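Adhesin (Neisseria meningitidis, PDB 5MY7) inhibits lysozyme and probably also acts as an adhesin of the meningococcus. Local coordinates at residues 46-51 with 57-62; 95-98 with 104-107. All coordinates share one frame; numbering follows the deposited sequence.

How the contacts relate
From the N terminus, contact 1 comes first: it closes the turn between strands 43-50 and 56-63, the two central strands of the four-stranded sheet 31-37, 43-50, 56-63 and 66-71. The chain finishes that sheet before contact 2 opens, so the two follow in series and neither nests in nor crosses the other. Contact 2 draws together the two ends of the long loop between strands 91-94 and 107-110, the middle strands of the second antiparallel sheet. The centres of the two contacts lie about 12 Å apart, yet they touch: Y48 and V46 of contact 1 pack on I107, Y48 also meets M97, and F50 reaches D98, joining the first sheet to the second sheet and its loop.

Contact 1 (46-51 with 57-62); sequences VTYGFN and TYASAV
Y58 has CG wedged between its backbone N and carbonyl carbon (chi1 69°), which folds the phenol back across the neighbouring strand and lays one ring face over G49. The G49 CA sits 4.0 Å from the centroid of the Y58 ring, a CH-pi contact made possible by the bare glycine backbone. On the other face of the sheet, V46 sends CG1 anti to its backbone N (chi1 -176°), over the rim of one face of the Y48 ring and 3.9 Å from A59 CB. The same methyl of A59 lies obliquely to the Y48 ring, 3.8 Å from Y48 CE1, while V46 CG2 lies against A61 CB. These strands form a beta hairpin, the antiparallel centre of the N-terminal sheet in this ACP-like domain. T47 and S60 make a hydrogen-bonded pair: T47 N to S60 O is 2.9 Å, and S60 N to T47 O is 2.8 Å. Nearer the turn, T57 N donates to G49 O at 2.8 Å. A water bonded to T47 OG1 gives a second, weak bond to S60 O. The side-chain hydroxyls tie the hairpin to its flanking strands, T47 OG1 to T33 and Y48 OH to Y36 on strand 31-37, S60 OG to R67 on strand 66-71; the Y48 side chain also packs against I107 and Y84.

Contact 2 (95-98 with 104-107); sequences GVMD and KQPI
Q105 OE1 takes a hydrogen bond from a water at 2.9 Å, and the same water accepts a hydrogen bond from V96 N at 3.0 Å, bridging the two sides without a direct bond between them. The other arm of the amide is held as well, since Q105 NE2 bonds to S101 O within the loop. Both ends of the amide group are thus engaged, which fixes its rotation and tells oxygen from nitrogen. The Q105 chain bends at chi2 (-50°), curling the amide back so that OE1 comes 3.5 Å from G95 CA, while its methylene CG lies 3.7 Å from V96 O. M97 passes Q105 in the opposite direction; its chain, bent at chi2 and chi3, brings SD alongside Q105 CG at 3.7 Å. Beyond the sulfur, the M97 methyl packs on Y48 of strand 43-50. The meeting closes the neck of the loop between strands 91-94 and 107-110, at the protein surface, where no regular strand pairing joins the two segments. S101 OG adds a bond to V96 O, and T94 OG1 one to P106 O. G95 N is buried here without a polar partner. Between 95-98 and 104-107 the contact is therefore made by van der Waals touch, glutamine methylene on methionine sulfur, and one water bridge, with no direct hydrogen bond, while the loop's own S101 supplies direct polar ties to both sides.

Contact 1 (46-51 with 57-62)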
ATOM      1  N   VAL A  46       3.071  -1.926   6.671  1.00 19.00           N
ATOM      2  CA  VAL A  46       3.516  -1.427   5.350  1.00 19.08           C
ATOM      3  C   VAL A  46       4.487  -0.279   5.525  1.00 19.47           C
ATOM      4  O   VAL A  46       4.239   0.646   6.308  1.00 21.20           O
ATOM      5  CB  VAL A  46       2.316  -0.924   4.468  1.00 19.00           C
ATOM      6  CG1 VAL A  46       2.792  -0.500   3.055  1.00 19.60           C
ATOM      7  CG2 VAL A  46       1.247  -2.008   4.383  1.00 18.59           C
ATOM      8  N   THR A  47       5.607  -0.350   4.787  1.00 19.17           N
ATOM      9  CA  THR A  47       6.646   0.667   4.750  1.00 21.17           C
ATOM     10  C   THR A  47       6.596   1.408   3.411  1.00 20.50           C
ATOM     11  O   THR A  47       6.650   0.762   2.354  1.00 22.37           O
ATOM     12  CB  THR A  47       8.033   0.058   5.013  1.00 23.73           C
ATOM     13  OG1 THR A  47       8.035  -0.580   6.303  1.00 25.86           O
ATOM     14  CG2 THR A  47       9.143   1.149   4.958  1.00 25.23           C
ATOM     15  N   TYR A  48       6.455   2.736   3.480  1.00 20.53           N
ATOM     16  CA  TYR A  48       6.412   3.595   2.313  1.00 21.75           C
ATOM     17  C   TYR A  48       7.733   4.327   2.149  1.00 23.47           C
ATOM     18  O   TYR A  48       8.271   4.918   3.129  1.00 25.16           O
ATOM     19  CB  TYR A  48       5.255   4.605   2.407  1.00 22.44           C
ATOM     20  CG  TYR A  48       3.887   3.966   2.612  1.00 20.87           C
ATOM     21  CD1 TYR A  48       3.149   3.481   1.521  1.00 21.18           C
ATOM     22  CD2 TYR A  48       3.332   3.778   3.884  1.00 21.11           C
ATOM     23  CE1 TYR A  48       1.920   2.864   1.682  1.00 20.58           C
ATOM     24  CE2 TYR A  48       2.093   3.177   4.045  1.00 21.88           C
ATOM     25  CZ  TYR A  48       1.394   2.704   2.948  1.00 21.04           C
ATOM     26  OH  TYR A  48       0.148   2.096   3.088  1.00 20.60           O
ATOM     27  N   GLY A  49       8.246   4.314   0.904  1.00 23.24           N
ATOM     28  CA  GLY A  49       9.393   5.149   0.525  1.00 26.69           C
ATOM     29  C   GLY A  49       8.996   6.498  -0.044  1.00 27.79           C
ATOM     30  O   GLY A  49       8.032   6.596  -0.824  1.00 28.89           O
ATOM     31  N   PHE A  50       9.745   7.532   0.360  1.00 27.52           N
ATOM     32  CA  PHE A  50       9.495   8.914  -0.072  1.00 27.24           C
ATOM     33  C   PHE A  50      10.750   9.541  -0.664  1.00 29.45           C
ATOM     34  O   PHE A  50      11.803   9.389  -0.065  1.00 33.78           O
ATOM     35  CB  PHE A  50       9.099   9.758   1.133  1.00 30.08           C
ATOM     36  CG  PHE A  50       7.692   9.503   1.647  1.00 31.00           C
ATOM     37  CD1 PHE A  50       6.611  10.238   1.163  1.00 35.32           C
ATOM     38  CD2 PHE A  50       7.462   8.555   2.629  1.00 30.60           C
ATOM     39  CE1 PHE A  50       5.323  10.019   1.636  1.00 39.74           C
ATOM     40  CE2 PHE A  50       6.194   8.341   3.116  1.00 35.19           C
ATOM     41  CZ  PHE A  50       5.119   9.053   2.619  1.00 36.88           C
ATOM     42  N   ASN A  51      10.648  10.169  -1.851  1.00 26.88           N
ATOM     43  CA  ASN A  51      11.826  10.806  -2.502  1.00 26.91           C
ATOM     44  C   ASN A  51      12.007  12.240  -1.992  1.00 29.88           C
ATOM     45  O   ASN A  51      11.194  12.711  -1.176  1.00 30.47           O
ATOM     46  CB  ASN A  51      11.756  10.699  -4.036  1.00 28.41           C
ATOM     47  CG  ASN A  51      10.801  11.681  -4.680  1.00 27.59           C
ATOM     48  OD1 ASN A  51      10.041  12.375  -4.020  1.00 30.04           O
ATOM     49  ND2 ASN A  51      10.826  11.714  -6.023  1.00 29.82           N
ATOM     50  N   THR A  57       7.458   6.441  -3.595  1.00 22.14           N
ATOM     51  CA  THR A  57       8.052   5.659  -4.668  1.00 20.92           C
ATOM     52  C   THR A  57       7.728   4.167  -4.614  1.00 20.39           C
ATOM     53  O   THR A  57       7.825   3.458  -5.628  1.00 19.76           O
ATOM     54  CB  THR A  57       9.573   5.832  -4.673  1.00 23.10           C
ATOM     55  OG1 THR A  57      10.114   5.330  -3.460  1.00 27.36           O
ATOM     56  CG2 THR A  57       9.977   7.330  -4.863  1.00 23.15           C
ATOM     57  N   TYR A  58       7.369   3.655  -3.429  1.00 19.93           N
ATOM     58  CA  TYR A  58       7.013   2.241  -3.267  1.00 17.96           C
ATOM     59  C   TYR A  58       6.238   2.041  -1.947  1.00 18.58           C
ATOM     60  O   TYR A  58       6.270   2.912  -1.053  1.00 18.97           O
ATOM     61  CB  TYR A  58       8.254   1.313  -3.307  1.00 19.57           C
ATOM     62  CG  TYR A  58       9.197   1.455  -2.083  1.00 22.18           C
ATOM     63  CD1 TYR A  58       8.919   0.799  -0.891  1.00 23.71           C
ATOM     64  CD2 TYR A  58      10.349   2.207  -2.149  1.00 24.78           C
ATOM     65  CE1 TYR A  58       9.764   0.904   0.209  1.00 26.29           C
ATOM     66  CE2 TYR A  58      11.193   2.330  -1.053  1.00 26.56           C
ATOM     67  CZ  TYR A  58      10.918   1.655   0.115  1.00 27.57           C
ATOM     68  OH  TYR A  58      11.766   1.794   1.210  1.00 34.39           O
ATOM     69  N   ALA A  59       5.560   0.878  -1.881  1.00 18.06           N
ATOM     70  CA  ALA A  59       4.956   0.335  -0.635  1.00 17.21           C
ATOM     71  C   ALA A  59       5.466  -1.075  -0.460  1.00 17.89           C
ATOM     72  O   ALA A  59       5.393  -1.885  -1.384  1.00 21.23           O
ATOM     73  CB  ALA A  59       3.427   0.323  -0.741  1.00 17.28           C
ATOM     74  N   SER A  60       5.983  -1.417   0.739  1.00 18.52           N
ATOM     75  CA  SER A  60       6.551  -2.757   1.039  1.00 18.69           C
ATOM     76  C   SER A  60       5.745  -3.357   2.215  1.00 18.90           C
ATOM     77  O   SER A  60       5.781  -2.813   3.337  1.00 20.33           O
ATOM     78  CB  SER A  60       8.072  -2.618   1.384  1.00 23.58           C
ATOM     79  OG  SER A  60       8.637  -3.851   1.727  1.00 28.90           O
ATOM     80  N   ALA A  61       5.029  -4.461   1.961  1.00 19.16           N
ATOM     81  CA  ALA A  61       4.122  -5.098   2.970  1.00 20.60           C
ATOM     82  C   ALA A  61       4.712  -6.457   3.334  1.00 19.17           C
ATOM     83  O   ALA A  61       5.213  -7.195   2.461  1.00 20.13           O
ATOM     84  CB  ALA A  61       2.744  -5.323   2.341  1.00 20.73           C
ATOM     85  N   VAL A  62       4.659  -6.811   4.624  1.00 19.21           N
ATOM     86  CA  VAL A  62       5.116  -8.143   5.019  1.00 19.02           C
ATOM     87  C   VAL A  62       3.888  -9.079   4.981  1.00 19.23           C
ATOM     88  O   VAL A  62       2.926  -8.870   5.733  1.00 18.94           O
ATOM     89  CB  VAL A  62       5.774  -8.112   6.427  1.00 21.20           C
ATOM     90  CG1 VAL A  62       6.198  -9.522   6.776  1.00 24.96           C
ATOM     91  CG2 VAL A  62       6.971  -7.158   6.396  1.00 24.10           C
TER
HETATM   92  O   HOH W   1       6.768  -3.151   6.476  1.00 26.28           O

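Contact 2 (95-98 with 104-107)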
ATOM      1  N   GLY A  95      -5.314   6.302  -0.515  1.00 24.96           N
ATOM      2  CA  GLY A  95      -5.572   7.673  -0.905  1.00 24.62           C
ATOM      3  C   GLY A  95      -4.348   8.410  -1.421  1.00 25.07           C
ATOM      4  O   GLY A  95      -3.405   7.817  -1.983  1.00 26.85           O
ATOM      5  N   VAL A  96      -4.392   9.726  -1.317  1.00 27.61           N
ATOM      6  CA  VAL A  96      -3.262  10.558  -1.675  1.00 28.77           C
ATOM      7  C   VAL A  96      -2.259  10.533  -0.504  1.00 30.18           C
ATOM      8  O   VAL A  96      -2.637  10.716   0.663  1.00 37.94           O
ATOM      9  CB  VAL A  96      -3.671  11.983  -2.068  1.00 33.78           C
ATOM     10  CG1 VAL A  96      -2.434  12.743  -2.564  1.00 34.83           C
ATOM     11  CG2 VAL A  96      -4.717  11.940  -3.171  1.00 38.44           C
ATOM     12  N   MET A  97      -0.994  10.278  -0.840  1.00 31.38           N
ATOM     13  CA  MET A  97       0.083  10.030   0.144  1.00 33.00           C
ATOM     14  C   MET A  97       1.128  11.127   0.100  1.00 37.46           C
ATOM     15  O   MET A  97       1.835  11.263  -0.876  1.00 47.88           O
ATOM     16  CB  MET A  97       0.742   8.682  -0.165  1.00 31.81           C
ATOM     17  CG  MET A  97      -0.204   7.502  -0.120  1.00 32.13           C
ATOM     18  SD  MET A  97      -0.909   7.195   1.521  1.00 32.22           S
ATOM     19  CE  MET A  97       0.263   6.055   2.226  1.00 37.83           C
ATOM     20  N   ASP A  98       1.170  11.933   1.142  1.00 38.99           N
ATOM     21  CA  ASP A  98       2.299  12.853   1.385  1.00 41.99           C
ATOM     22  C   ASP A  98       2.657  12.751   2.884  1.00 45.42           C
ATOM     23  O   ASP A  98       1.945  12.062   3.635  1.00 47.13           O
ATOM     24  CB  ASP A  98       1.935  14.301   0.976  1.00 46.26           C
ATOM     25  CG  ASP A  98       0.676  14.830   1.673  1.00 44.04           C
ATOM     26  OD1 ASP A  98       0.635  14.863   2.919  1.00 45.69           O
ATOM     27  OD2 ASP A  98      -0.268  15.267   0.966  1.00 56.23           O
ATOM     28  N   LYS A 104      -3.140   8.727   7.897  1.00 31.98           N
ATOM     29  CA  LYS A 104      -4.609   8.777   8.059  1.00 33.78           C
ATOM     30  C   LYS A 104      -5.354   8.052   6.933  1.00 28.42           C
ATOM     31  O   LYS A 104      -6.588   8.066   6.894  1.00 34.94           O
ATOM     32  CB  LYS A 104      -5.092  10.242   8.093  1.00 38.95           C
ATOM     33  CG  LYS A 104      -4.355  11.206   9.021  1.00 45.63           C
ATOM     34  CD  LYS A 104      -4.302  12.579   8.357  1.00 51.52           C
ATOM     35  CE  LYS A 104      -3.716  13.635   9.255  1.00 56.74           C
ATOM     36  NZ  LYS A 104      -4.646  13.968  10.374  1.00 62.74           N
ATOM     37  N   GLN A 105      -4.645   7.444   6.004  1.00 26.67           N
ATOM     38  CA  GLN A 105      -5.310   6.843   4.849  1.00 25.15           C
ATOM     39  C   GLN A 105      -5.698   5.377   5.100  1.00 23.19           C
ATOM     40  O   GLN A 105      -4.894   4.633   5.699  1.00 24.29           O
ATOM     41  CB  GLN A 105      -4.418   6.890   3.584  1.00 25.37           C
ATOM     42  CG  GLN A 105      -4.020   8.287   3.128  1.00 26.96           C
ATOM     43  CD  GLN A 105      -5.205   9.228   3.034  1.00 30.09           C
ATOM     44  OE1 GLN A 105      -6.137   8.974   2.299  1.00 28.96           O
ATOM     45  NE2 GLN A 105      -5.175  10.331   3.805  1.00 29.48           N
ATOM     46  N   PRO A 106      -6.894   4.952   4.659  1.00 22.55           N
ATOM     47  CA  PRO A 106      -7.188   3.516   4.647  1.00 20.91           C
ATOM     48  C   PRO A 106      -6.432   2.821   3.500  1.00 19.62           C
ATOM     49  O   PRO A 106      -6.043   3.506   2.534  1.00 20.22           O
ATOM     50  CB  PRO A 106      -8.694   3.479   4.414  1.00 23.44           C
ATOM     51  CG  PRO A 106      -8.914   4.666   3.472  1.00 25.89           C
ATOM     52  CD  PRO A 106      -7.921   5.733   3.933  1.00 23.70           C
ATOM     53  N   ILE A 107      -6.262   1.497   3.557  1.00 17.46           N
ATOM     54  CA  ILE A 107      -5.670   0.740   2.437  1.00 17.11           C
ATOM     55  C   ILE A 107      -6.443  -0.535   2.116  1.00 17.71           C
ATOM     56  O   ILE A 107      -7.256  -1.028   2.936  1.00 18.77           O
ATOM     57  CB  ILE A 107      -4.159   0.385   2.649  1.00 17.48           C
ATOM     58  CG1 ILE A 107      -3.922  -0.780   3.652  1.00 18.69           C
ATOM     59  CG2 ILE A 107      -3.323   1.601   2.993  1.00 19.39           C
ATOM     60  CD1 ILE A 107      -2.483  -1.333   3.635  1.00 20.09           C
TER
HETATM   61  O   HOH W   2      -6.455  11.093   0.388  1.00 32.77           O